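Local coordinates for lysyl oxidase (Pichia pastoris, PDB 1W7C), which probably oxidises primary amines, lysine side chains among them, as a dimeric enzyme that uses copper and a topaquinone cofactor, at residues A[706-710]-A[711-715]. Residues are numbered along the deposited sequence; the frame is centred on the assembly and turned at random.
Sequences WEFYG and NDWSS
F708 and N711 close a type I' beta turn, with Y709 and G710 at its corners, just where the strand 704-707 runs out. The backbone N of N711 reaches F708 O at 3.1 Å. ND2 of the same asparagine meets F708 O at 3.0 Å from straight ahead, with a C=O...N angle of 168°. One residue thus grips one oxygen twice, from two directions. CG of N711 sits beside its own backbone N (chi1 -63°), which brings the amide back over the turn, and the bonded oxygen lies close to the amide plane. With ND2 on F708 O and OD1 held by Q691 NE2, both ends of the amide are tied and its rotation is set. A leucine in place of N711 would probably keep the backbone turn bond but leave F708 O without its straight-on donor and Q691 without its acceptor.

Beyond the turn the chain brings W713 against F708: CD1 of the indole touches F708 CD2 at 3.6 Å, the ring planes inclined at 42°. Back on the strand side, E707 folds its carboxylate round to take the backbone N of Y709 on OE2 (2.9 Å), and its CG lies over the centre of the Y709 ring. D712 OD1 accepts from the backbone N of S714, an Asx turn, and also from S714 OG. F725 of the second subunit meets the rings of both F708 and W713, so this type I' turn, leading from the end of strand 704-707 into the loop before strand 716-720, forms part of the dimer interface, away from the copper site.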
loop_
_atom_site.group_PDB
_atom_site.type_symbol
_atom_site.label_atom_id
_atom_site.label_comp_id
_atom_site.label_asym_id
_atom_site.label_seq_id
_atom_site.Cartn_x
_atom_site.Cartn_y
_atom_site.Cartn_z
ATOM N N TRP A 706 23.662 -9.563 -23.466
ATOM C CA TRP A 706 22.278 -9.375 -23.023
ATOM C C TRP A 706 21.468 -10.564 -23.491
ATOM O O TRP A 706 21.446 -10.862 -24.661
ATOM C CB TRP A 706 21.686 -8.101 -23.625
ATOM C CG TRP A 706 22.364 -6.811 -23.203
ATOM C CD1 TRP A 706 23.497 -6.242 -23.753
ATOM C CD2 TRP A 706 21.938 -5.919 -22.174
ATOM N NE1 TRP A 706 23.788 -5.059 -23.111
ATOM C CE2 TRP A 706 22.848 -4.837 -22.145
ATOM C CE3 TRP A 706 20.876 -5.920 -21.265
ATOM C CZ2 TRP A 706 22.728 -3.786 -21.250
ATOM C CZ3 TRP A 706 20.771 -4.883 -20.365
ATOM C CH2 TRP A 706 21.687 -3.829 -20.365
ATOM N N GLU A 707 20.819 -11.242 -22.554
ATOM C CA GLU A 707 19.869 -12.318 -22.817
ATOM C C GLU A 707 18.462 -11.811 -22.477
ATOM O O GLU A 707 18.187 -11.475 -21.324
ATOM C CB GLU A 707 20.183 -13.558 -21.959
ATOM C CG GLU A 707 19.151 -14.666 -22.088
ATOM C CD GLU A 707 19.059 -15.201 -23.509
ATOM O OE1 GLU A 707 20.072 -15.730 -24.001
ATOM O OE2 GLU A 707 17.989 -15.085 -24.135
ATOM N N PHE A 708 17.619 -11.751 -23.511
ATOM C CA PHE A 708 16.247 -11.248 -23.394
ATOM C C PHE A 708 15.164 -12.331 -23.537
ATOM O O PHE A 708 13.974 -12.016 -23.536
ATOM C CB PHE A 708 15.993 -10.180 -24.464
ATOM C CG PHE A 708 16.821 -8.938 -24.305
ATOM C CD1 PHE A 708 17.850 -8.646 -25.176
ATOM C CD2 PHE A 708 16.533 -8.039 -23.299
ATOM C CE1 PHE A 708 18.596 -7.465 -25.034
ATOM C CE2 PHE A 708 17.258 -6.865 -23.149
ATOM C CZ PHE A 708 18.293 -6.576 -24.008
ATOM N N TYR A 709 15.570 -13.586 -23.673
ATOM C CA TYR A 709 14.638 -14.732 -23.614
ATOM C C TYR A 709 13.514 -14.635 -24.649
ATOM O O TYR A 709 12.348 -14.959 -24.390
ATOM C CB TYR A 709 14.099 -14.894 -22.193
ATOM C CG TYR A 709 15.183 -15.200 -21.194
ATOM C CD1 TYR A 709 15.621 -14.229 -20.300
ATOM C CD2 TYR A 709 15.802 -16.440 -21.166
ATOM C CE1 TYR A 709 16.607 -14.505 -19.356
ATOM C CE2 TYR A 709 16.790 -16.731 -20.229
ATOM C CZ TYR A 709 17.174 -15.754 -19.311
ATOM O OH TYR A 709 18.173 -16.004 -18.401
ATOM N N GLY A 710 13.908 -14.193 -25.836
ATOM C CA GLY A 710 13.025 -14.151 -26.988
ATOM C C GLY A 710 12.233 -12.876 -27.186
ATOM O O GLY A 710 11.452 -12.748 -28.129
ATOM N N ASN A 711 12.419 -11.939 -26.272
ATOM C CA ASN A 711 11.806 -10.635 -26.372
ATOM C C ASN A 711 12.701 -9.657 -27.126
ATOM O O ASN A 711 13.782 -9.311 -26.658
ATOM C CB ASN A 711 11.504 -10.104 -24.991
ATOM C CG ASN A 711 10.495 -10.969 -24.252
ATOM O OD1 ASN A 711 9.293 -10.843 -24.464
ATOM N ND2 ASN A 711 10.977 -11.813 -23.339
ATOM N N ASP A 712 12.231 -9.203 -28.272
ATOM C CA ASP A 712 12.995 -8.313 -29.133
ATOM C C ASP A 712 12.653 -6.866 -28.800
ATOM O O ASP A 712 11.574 -6.393 -29.137
ATOM C CB ASP A 712 12.651 -8.614 -30.601
ATOM C CG ASP A 712 13.521 -7.855 -31.570
ATOM O OD1 ASP A 712 14.318 -7.005 -31.131
ATOM O OD2 ASP A 712 13.494 -8.061 -32.797
ATOM N N TRP A 713 13.571 -6.171 -28.125
ATOM C CA TRP A 713 13.350 -4.770 -27.732
ATOM C C TRP A 713 13.672 -3.742 -28.828
ATOM O O TRP A 713 13.552 -2.542 -28.604
ATOM C CB TRP A 713 14.156 -4.438 -26.476
ATOM C CG TRP A 713 13.604 -5.060 -25.219
ATOM C CD1 TRP A 713 13.685 -6.359 -24.835
ATOM C CD2 TRP A 713 12.887 -4.383 -24.179
ATOM N NE1 TRP A 713 13.075 -6.539 -23.616
ATOM C CE2 TRP A 713 12.580 -5.334 -23.185
ATOM C CE3 TRP A 713 12.483 -3.061 -23.981
ATOM C CZ2 TRP A 713 11.877 -5.000 -22.017
ATOM C CZ3 TRP A 713 11.798 -2.727 -22.815
ATOM C CH2 TRP A 713 11.511 -3.691 -21.857
ATOM N N SER A 714 14.072 -4.207 -30.014
ATOM C CA SER A 714 14.300 -3.314 -31.167
ATOM C C SER A 714 13.106 -2.385 -31.409
ATOM O O SER A 714 11.949 -2.753 -31.192
ATOM C CB SER A 714 14.571 -4.119 -32.446
ATOM O OG SER A 714 15.660 -5.012 -32.283
ATOM N N SER A 715 13.401 -1.170 -31.845
ATOM C CA SER A 715 12.376 -0.180 -32.131
ATOM C C SER A 715 11.403 -0.747 -33.145
ATOM O O SER A 715 11.807 -1.396 -34.103
ATOM C CB SER A 715 13.006 1.104 -32.659
ATOM O OG SER A 715 13.812 1.688 -31.650
HETATM O O HOH W 1 13.157 -9.537 -21.837
HETATM O O HOH W 2 9.768 -10.279 -29.496
#